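Nucleocapsid (Crimean-congo hemorrhagic fever virus, PDB 4AKL) binds single- and double-stranded RNA, probably helps to package the viral genome, and displays sequence-non-specific endonuclease activity on double-stranded DNA. Local coordinates at residues F20-N24 and P400-A404; C80-S84 and C391-V397; D172-R176 and I443-V449. Where two conformers were deposited one is given. Residues are numbered along the deposited sequence.

Contact 1 of 3, residues F20-N24 and P400-A404; sequences FKKGN and PDDAA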
loop_
_atom_site.group_PDB
_atom_site.type_symbol
_atom_site.label_atom_id
_atom_site.label_comp_id
_atom_site.label_asym_id
_atom_site.label_seq_id
_atom_site.Cartn_x
_atom_site.Cartn_y
_atom_site.Cartn_z
ATOM N N PHE A 20 18.111 -1.144 -24.709
ATOM C CA PHE A 20 18.255 -2.193 -23.730
ATOM C C PHE A 20 17.473 -3.445 -24.118
ATOM O O PHE A 20 17.981 -4.549 -23.968
ATOM C CB PHE A 20 17.776 -1.681 -22.358
ATOM C CG PHE A 20 18.131 -2.577 -21.232
ATOM C CD1 PHE A 20 17.355 -3.671 -20.936
ATOM C CD2 PHE A 20 19.263 -2.348 -20.471
ATOM C CE1 PHE A 20 17.697 -4.528 -19.874
ATOM C CE2 PHE A 20 19.603 -3.216 -19.396
ATOM C CZ PHE A 20 18.823 -4.286 -19.108
ATOM N N LYS A 21 16.238 -3.256 -24.596
ATOM C CA LYS A 21 15.365 -4.361 -25.002
ATOM C C LYS A 21 16.006 -5.149 -26.118
ATOM O O LYS A 21 16.030 -6.382 -26.084
ATOM C CB LYS A 21 14.006 -3.856 -25.495
ATOM C CG LYS A 21 13.106 -4.972 -26.081
ATOM C CD LYS A 21 11.868 -4.418 -26.747
ATOM C CE LYS A 21 11.242 -5.453 -27.708
ATOM N NZ LYS A 21 10.072 -4.882 -28.432
ATOM N N LYS A 22 16.499 -4.408 -27.110
ATOM C CA LYS A 22 17.177 -4.985 -28.245
ATOM C C LYS A 22 18.435 -5.691 -27.761
ATOM O O LYS A 22 18.691 -6.826 -28.135
ATOM C CB LYS A 22 17.517 -3.898 -29.319
ATOM C CG LYS A 22 19.011 -3.438 -29.394
ATOM C CD LYS A 22 19.240 -2.358 -30.441
ATOM C CE LYS A 22 20.519 -2.658 -31.183
ATOM N NZ LYS A 22 20.286 -3.766 -32.179
ATOM N N GLY A 23 19.205 -4.998 -26.914
ATOM C CA GLY A 23 20.482 -5.492 -26.449
ATOM C C GLY A 23 20.344 -6.806 -25.712
ATOM O O GLY A 23 21.125 -7.732 -25.964
ATOM N N ASN A 24 19.333 -6.892 -24.835
ATOM C CA ASN A 24 19.201 -8.024 -23.945
ATOM C C ASN A 24 18.148 -9.090 -24.319
ATOM O O ASN A 24 18.012 -10.110 -23.622
ATOM C CB ASN A 24 19.019 -7.485 -22.522
ATOM C CG ASN A 24 20.317 -6.868 -21.976
ATOM O OD1 ASN A 24 21.204 -7.589 -21.527
ATOM N ND2 ASN A 24 20.426 -5.550 -22.027
ATOM N N PRO A 400 23.805 -1.826 -15.580
ATOM C CA PRO A 400 22.451 -2.338 -15.849
ATOM C C PRO A 400 22.317 -3.669 -16.562
ATOM O O PRO A 400 21.344 -4.380 -16.315
ATOM C CB PRO A 400 21.834 -1.227 -16.740
ATOM C CG PRO A 400 22.477 -0.045 -16.298
ATOM C CD PRO A 400 23.911 -0.423 -16.000
ATOM N N ASP A 401 23.280 -4.013 -17.421
ATOM C CA ASP A 401 23.216 -5.280 -18.189
ATOM C C ASP A 401 23.327 -6.519 -17.314
ATOM O O ASP A 401 22.857 -7.595 -17.704
ATOM C CB ASP A 401 24.237 -5.287 -19.334
ATOM C CG ASP A 401 23.772 -4.446 -20.524
ATOM O OD1 ASP A 401 22.562 -4.494 -20.845
ATOM O OD2 ASP A 401 24.601 -3.765 -21.138
ATOM N N ASP A 402 23.900 -6.359 -16.110
ATOM C CA ASP A 402 23.849 -7.415 -15.120
ATOM C C ASP A 402 22.425 -7.787 -14.699
ATOM O O ASP A 402 22.248 -8.853 -14.091
ATOM C CB ASP A 402 24.695 -7.065 -13.868
ATOM C CG ASP A 402 26.186 -7.161 -14.125
ATOM O OD1 ASP A 402 26.566 -7.653 -15.206
ATOM O OD2 ASP A 402 26.970 -6.743 -13.236
ATOM N N ALA A 403 21.406 -6.950 -14.996
ATOM C CA ALA A 403 19.992 -7.382 -14.763
ATOM C C ALA A 403 19.717 -8.746 -15.418
ATOM O O ALA A 403 18.939 -9.534 -14.890
ATOM C CB ALA A 403 18.993 -6.348 -15.256
ATOM N N ALA A 404 20.371 -9.022 -16.553
ATOM C CA ALA A 404 20.202 -10.302 -17.240
ATOM C C ALA A 404 20.591 -11.508 -16.370
ATOM O O ALA A 404 20.045 -12.591 -16.553
ATOM C CB ALA A 404 20.987 -10.318 -18.665
#
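A helix that ends against a loop shows in miniature how polar and apolar contacts combine. Residues 20-24 are the last turn of helix 10-24, and they meet a 3-10 segment, 400-404, from a point 376 residues further along the chain. Phe20 comes first. Its CA-to-CB bond runs sideways to the partner, but with chi1 near t the ring extends across the gap: Phe20 CE2 stands 4.0 Å from Pro400 CB and 3.7 Å from Pro400 O, while Phe20 CZ reaches Ala403 CB at 4.4 Å. Pro400 O and Ala403 CB both meet the ring at its edge, so the 3-10 segment packs along the rim of the phenyl group; within the helix the same ring meets that of Trp16. One turn on, Asn24 makes the polar part of the contact. Asn24 ND2 donates a nearly straight hydrogen bond to Asp401 OD1 at 2.7 Å and a longer one, 3.3 Å, to Phe20 O. That carbonyl also accepts the backbone bond from Asn24 N at 2.8 Å. The side-chain carboxamide of Asn24 thus bridges Phe20 O of its own helical turn and Asp401 OD1. Asn24 OD1 lies 4.0 Å from Ala404 CB, and Phe36 from another loop touches both residues. Within 400-404 the 3-10 geometry is evident in the backbone hydrogen bonds Ala403 N to Pro400 O, 2.9 Å, and Ala404 N to Asp401 O, 3.1 Å. With 201 Å² buried, this is compact helix-end packing against a 3-10 turn, joining the N-terminal helix to the long loop between helices 385-392 and 425-440.

Contact 2 of 3, residues C80-S84 and C391-V397; sequences CAWAS and CFGTIPV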
loop_
_atom_site.group_PDB
_atom_site.type_symbol
_atom_site.label_atom_id
_atom_site.label_comp_id
_atom_site.label_asym_id
_atom_site.label_seq_id
_atom_site.Cartn_x
_atom_site.Cartn_y
_atom_site.Cartn_z
ATOM N N CYS A 80 11.036 -0.632 -13.521
ATOM C CA CYS A 80 12.137 -0.701 -12.547
ATOM C C CYS A 80 13.228 0.290 -12.953
ATOM O O CYS A 80 13.759 1.024 -12.109
ATOM C CB CYS A 80 12.711 -2.128 -12.460
ATOM S SG CYS A 80 11.580 -3.339 -11.755
ATOM N N ALA A 81 13.560 0.332 -14.243
ATOM C CA ALA A 81 14.569 1.300 -14.705
ATOM C C ALA A 81 14.071 2.729 -14.467
ATOM O O ALA A 81 14.833 3.597 -14.025
ATOM C CB ALA A 81 14.914 1.088 -16.120
ATOM N N TRP A 82 12.804 2.992 -14.763
ATOM C CA TRP A 82 12.247 4.322 -14.510
ATOM C C TRP A 82 12.318 4.705 -13.005
ATOM O O TRP A 82 12.695 5.835 -12.658
ATOM C CB TRP A 82 10.804 4.375 -15.016
ATOM C CG TRP A 82 10.020 5.644 -14.693
ATOM C CD1 TRP A 82 8.991 5.749 -13.805
ATOM C CD2 TRP A 82 10.181 6.953 -15.273
ATOM N NE1 TRP A 82 8.499 7.018 -13.784
ATOM C CE2 TRP A 82 9.202 7.792 -14.673
ATOM C CE3 TRP A 82 11.049 7.501 -16.241
ATOM C CZ2 TRP A 82 9.082 9.161 -14.988
ATOM C CZ3 TRP A 82 10.927 8.846 -16.563
ATOM C CH2 TRP A 82 9.948 9.663 -15.941
ATOM N N ALA A 83 11.966 3.764 -12.147
ATOM C CA ALA A 83 11.964 3.961 -10.690
ATOM C C ALA A 83 13.385 4.187 -10.115
ATOM O O ALA A 83 13.516 4.702 -9.046
ATOM C CB ALA A 83 11.255 2.757 -9.986
ATOM N N SER A 84 14.415 3.786 -10.848
ATOM C CA SER A 84 15.792 3.883 -10.438
ATOM C C SER A 84 16.581 4.877 -11.295
ATOM O O SER A 84 17.810 4.942 -11.162
ATOM C CB SER A 84 16.429 2.520 -10.597
ATOM O OG SER A 84 15.972 1.597 -9.620
ATOM N N CYS A 391 12.013 -2.138 -6.385
ATOM C CA CYS A 391 12.199 -0.813 -6.996
ATOM C C CYS A 391 13.592 -0.496 -7.543
ATOM O O CYS A 391 13.742 0.136 -8.601
ATOM C CB CYS A 391 11.860 0.245 -5.963
ATOM S SG CYS A 391 10.221 0.279 -5.300
ATOM N N PHE A 392 14.626 -0.909 -6.771
ATOM C CA PHE A 392 16.025 -0.483 -6.990
ATOM C C PHE A 392 17.019 -1.621 -7.186
ATOM O O PHE A 392 18.197 -1.355 -7.479
ATOM C CB PHE A 392 16.541 0.310 -5.792
ATOM C CG PHE A 392 15.583 1.353 -5.256
ATOM C CD1 PHE A 392 14.978 2.271 -6.088
ATOM C CD2 PHE A 392 15.332 1.438 -3.907
ATOM C CE1 PHE A 392 14.126 3.218 -5.570
ATOM C CE2 PHE A 392 14.467 2.385 -3.399
ATOM C CZ PHE A 392 13.886 3.255 -4.223
ATOM N N GLY A 393 16.565 -2.863 -7.030
ATOM C CA GLY A 393 17.452 -4.007 -7.036
ATOM C C GLY A 393 17.349 -5.074 -8.088
ATOM O O GLY A 393 18.132 -5.990 -8.044
ATOM N N THR A 394 16.408 -4.972 -9.025
ATOM C CA THR A 394 16.328 -5.948 -10.116
ATOM C C THR A 394 17.298 -5.574 -11.201
ATOM O O THR A 394 17.703 -6.427 -12.014
ATOM C CB THR A 394 14.935 -6.047 -10.700
ATOM O OG1 THR A 394 14.605 -4.832 -11.410
ATOM C CG2 THR A 394 13.888 -6.345 -9.599
ATOM N N ILE A 395 17.661 -4.300 -11.232
ATOM C CA ILE A 395 18.692 -3.761 -12.127
ATOM C C ILE A 395 19.723 -2.995 -11.274
ATOM O O ILE A 395 19.357 -2.036 -10.610
ATOM C CB ILE A 395 18.086 -2.762 -13.137
ATOM C CG1 ILE A 395 16.926 -3.367 -13.981
ATOM C CG2 ILE A 395 19.125 -2.283 -14.033
ATOM C CD1 ILE A 395 16.146 -2.327 -14.853
ATOM N N PRO A 396 20.987 -3.430 -11.253
ATOM C CA PRO A 396 22.018 -2.650 -10.546
ATOM C C PRO A 396 22.420 -1.462 -11.424
ATOM O O PRO A 396 22.943 -1.646 -12.543
ATOM C CB PRO A 396 23.157 -3.630 -10.385
ATOM C CG PRO A 396 23.084 -4.511 -11.556
ATOM C CD PRO A 396 21.588 -4.565 -11.975
ATOM N N VAL A 397 22.163 -0.261 -10.939
ATOM C CA VAL A 397 22.250 0.920 -11.822
ATOM C C VAL A 397 23.656 1.262 -12.278
ATOM O O VAL A 397 23.823 1.933 -13.294
ATOM C CB VAL A 397 21.593 2.176 -11.193
ATOM C CG1 VAL A 397 20.109 1.927 -10.925
ATOM C CG2 VAL A 397 22.336 2.601 -9.970
HETATM O O HOH W 1 16.801 -1.066 -10.482
#
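Where two helix ends meet, the CA atoms of Cys80 and Cys391, like those of Ser84 and Phe392, are 5.6 Å apart; small residues on 80-84, and a Phe392 whose CA-to-CB bond points away, are compatible with this. Ser84, just past helix 77-83, has chi1 near m, which brings Ser84 OG within 2.9 Å of Cys391 O and 3.4 Å of Cys80 O. Each is at best a weak hydrogen bond, since the single hydroxyl proton has more than one acceptor within reach. Ser84 OG also lies 2.9 Å from water 1, which donates to Ile395 O at 2.7 Å. Ile395, in its m,t rotamer, extends CD1 to Ala81 CB at 3.8 Å and Cys80 CB at 4.2 Å. Cys80, also m, brings SG to 3.4 Å from Thr394 OG1, with the threonine in p. Val397 CG1 meets Ser84 CB at 3.7 Å. The Phe392 ring turns back so that its edge faces Ser84 OG, 3.7 Å from Phe392 CD1, and Ala83 O, 3.8 Å from Phe392 CE1; Phe324 and Tyr311 meet the ring edge-to-face. All nine touching residues are buried. The chemistry implies a contact of mixed character, with the Ser84 hydroxyl and one water among backbone carbonyls and apolar side chains.

Contact 3 of 3, residues D172-R176 and I443-V449; sequences DMIRR and IQDMDIV. Unlike the reference sequence in segment 443-449: Asp445 (reference His).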
loop_
_atom_site.group_PDB
_atom_site.type_symbol
_atom_site.label_atom_id
_atom_site.label_comp_id
_atom_site.label_asym_id
_atom_site.label_seq_id
_atom_site.Cartn_x
_atom_site.Cartn_y
_atom_site.Cartn_z
ATOM N N ASP A 172 -8.608 -18.429 4.359
ATOM C CA ASP A 172 -7.735 -17.988 5.420
ATOM C C ASP A 172 -7.693 -16.455 5.443
ATOM O O ASP A 172 -7.600 -15.844 6.513
ATOM C CB ASP A 172 -6.326 -18.533 5.229
ATOM C CG ASP A 172 -5.419 -18.163 6.379
ATOM O OD1 ASP A 172 -5.757 -18.475 7.542
ATOM O OD2 ASP A 172 -4.402 -17.557 6.101
ATOM N N MET A 173 -7.749 -15.846 4.266
ATOM C CA MET A 173 -7.705 -14.387 4.176
ATOM C C MET A 173 -8.957 -13.829 4.840
ATOM O O MET A 173 -8.842 -12.916 5.643
ATOM C CB MET A 173 -7.532 -13.899 2.721
ATOM C CG MET A 173 -6.195 -14.277 2.113
ATOM S SD MET A 173 -6.071 -14.394 0.297
ATOM C CE MET A 173 -6.141 -12.664 -0.194
ATOM N N ILE A 174 -10.134 -14.395 4.536
ATOM C CA ILE A 174 -11.417 -13.958 5.172
ATOM C C ILE A 174 -11.444 -14.247 6.682
ATOM O O ILE A 174 -11.970 -13.439 7.458
ATOM C CB ILE A 174 -12.667 -14.590 4.483
ATOM C CG1 ILE A 174 -12.789 -14.137 3.008
ATOM C CG2 ILE A 174 -14.003 -14.211 5.230
ATOM C CD1 ILE A 174 -13.842 -14.946 2.174
ATOM N N ARG A 175 -10.907 -15.402 7.098
ATOM C CA ARG A 175 -10.684 -15.694 8.523
ATOM C C ARG A 175 -9.890 -14.550 9.205
ATOM O O ARG A 175 -10.245 -14.119 10.306
ATOM C CB ARG A 175 -9.926 -17.014 8.705
ATOM C CG ARG A 175 -9.607 -17.401 10.175
ATOM C CD ARG A 175 -8.637 -18.560 10.247
ATOM N NE ARG A 175 -7.267 -18.171 9.876
ATOM C CZ ARG A 175 -6.349 -17.650 10.700
ATOM N NH1 ARG A 175 -6.610 -17.421 11.982
ATOM N NH2 ARG A 175 -5.151 -17.351 10.221
ATOM N N ARG A 176 -8.819 -14.079 8.535
ATOM C CA ARG A 176 -7.951 -12.981 9.047
ATOM C C ARG A 176 -8.683 -11.641 9.092
ATOM O O ARG A 176 -8.664 -10.938 10.096
ATOM C CB ARG A 176 -6.650 -12.842 8.212
ATOM C CG ARG A 176 -5.632 -13.955 8.454
ATOM C CD ARG A 176 -4.532 -14.010 7.341
ATOM N NE ARG A 176 -3.742 -15.219 7.533
ATOM C CZ ARG A 176 -2.733 -15.358 8.385
ATOM N NH1 ARG A 176 -2.327 -14.336 9.149
ATOM N NH2 ARG A 176 -2.108 -16.530 8.484
ATOM N N ILE A 443 0.647 -21.725 8.680
ATOM C CA ILE A 443 0.106 -20.514 8.027
ATOM C C ILE A 443 -0.548 -19.597 9.038
ATOM O O ILE A 443 -0.170 -18.415 9.173
ATOM C CB ILE A 443 -0.949 -20.916 6.896
ATOM C CG1 ILE A 443 -0.237 -21.441 5.671
ATOM C CG2 ILE A 443 -1.881 -19.749 6.446
ATOM C CD1 ILE A 443 0.897 -20.511 5.164
ATOM N N GLN A 444 -1.506 -20.176 9.759
ATOM C CA GLN A 444 -2.321 -19.443 10.740
ATOM C C GLN A 444 -1.512 -18.741 11.846
ATOM O O GLN A 444 -2.000 -17.782 12.420
ATOM C CB GLN A 444 -3.410 -20.362 11.348
ATOM C CG GLN A 444 -4.622 -20.651 10.425
ATOM C CD GLN A 444 -4.406 -21.754 9.397
ATOM O OE1 GLN A 444 -3.511 -22.593 9.530
ATOM N NE2 GLN A 444 -5.247 -21.753 8.352
ATOM N N ASP A 445 -0.284 -19.195 12.132
ATOM C CA ASP A 445 0.566 -18.509 13.148
ATOM C C ASP A 445 1.369 -17.287 12.683
ATOM O O ASP A 445 1.966 -16.553 13.526
ATOM C CB ASP A 445 1.541 -19.476 13.784
ATOM C CG ASP A 445 0.942 -20.200 14.939
ATOM O OD1 ASP A 445 -0.289 -20.475 14.907
ATOM O OD2 ASP A 445 1.700 -20.496 15.879
ATOM N N MET A 446 1.412 -17.067 11.381
ATOM C CA MET A 446 2.119 -15.922 10.852
ATOM C C MET A 446 1.163 -14.739 10.833
ATOM O O MET A 446 0.039 -14.881 10.396
ATOM C CB MET A 446 2.606 -16.202 9.441
ATOM C CG MET A 446 3.483 -17.421 9.323
ATOM S SD MET A 446 3.939 -17.686 7.599
ATOM C CE MET A 446 5.422 -16.681 7.494
ATOM N N ASP A 447 1.623 -13.572 11.304
ATOM C CA ASP A 447 0.854 -12.334 11.155
ATOM C C ASP A 447 0.661 -12.052 9.651
ATOM O O ASP A 447 -0.375 -11.637 9.225
ATOM C CB ASP A 447 1.582 -11.137 11.804
ATOM C CG ASP A 447 1.721 -11.264 13.330
ATOM O OD1 ASP A 447 1.210 -12.262 13.889
ATOM O OD2 ASP A 447 2.359 -10.362 13.967
ATOM N N ILE A 448 1.698 -12.304 8.876
ATOM C CA ILE A 448 1.759 -11.904 7.470
ATOM C C ILE A 448 2.143 -13.042 6.569
ATOM O O ILE A 448 3.244 -13.596 6.734
ATOM C CB ILE A 448 2.836 -10.784 7.291
ATOM C CG1 ILE A 448 2.386 -9.476 7.962
ATOM C CG2 ILE A 448 3.187 -10.519 5.763
ATOM C CD1 ILE A 448 1.040 -9.063 7.554
ATOM N N VAL A 449 1.266 -13.385 5.618
ATOM C CA VAL A 449 1.551 -14.424 4.606
ATOM C C VAL A 449 1.772 -13.685 3.272
ATOM O O VAL A 449 0.794 -13.237 2.648
ATOM C CB VAL A 449 0.433 -15.424 4.534
ATOM C CG1 VAL A 449 0.648 -16.463 3.395
ATOM C CG2 VAL A 449 0.316 -16.142 5.860
#
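A single arginine side chain bonds to the carbonyls at both ends of a type I beta turn. Arg176, on helix 163-181, donates from NH1 to Met446 O at 2.7 Å; Arg176 NH2 adds weak bonds to Ile443 O at 2.8 Å and Met446 O at 3.3 Å. Ile443 O also accepts Met446 N at 3.0 Å, closing the turn, and Val449 CG2 lies over one face of the guanidinium, 3.6 Å from Arg176 NH2. One helical turn earlier, Asp172 forms salt bridges with Arg176 NE through OD2 and with Arg175 NE through OD1, both 2.8 Å. Gln444 NE2 adds a weak bond to Asp172 OD1 at 3.4 Å, while Gln444 CG sits over the Arg175 guanidinium, 3.3 Å from NH2. The arrangement is an intrahelical Asp-Arg salt-bridge network bound to a beta turn, and it joins helix 163-181 to the linker between helices 425-440 and 450-460.

Overall arrangement
In this largely helical chain, the three contacts illustrate how segments far apart in sequence are brought together. Along the chain the order is 20-24, 80-84, 172-176, 391-397, 400-404 and 443-449. Contact 2 thus falls within the span bounded by contact 1, whereas contact 3 crosses both. Contacts 1 and 2 are neighbours, with centres about 12 Å apart, and they touch: Ala403 CB packs 3.5 Å from Thr394 O, and Pro400 CA 3.8 Å from Ile395 CG2. Together they join helices 10-24 and 77-83 to one continuous run from the last residues of helix 385-392 into the loop after it. Contact 3 stands apart, centre to centre about 31 Å from contact 2 and about 39 Å from contact 1, so late chain segments meet early helices in two separate regions.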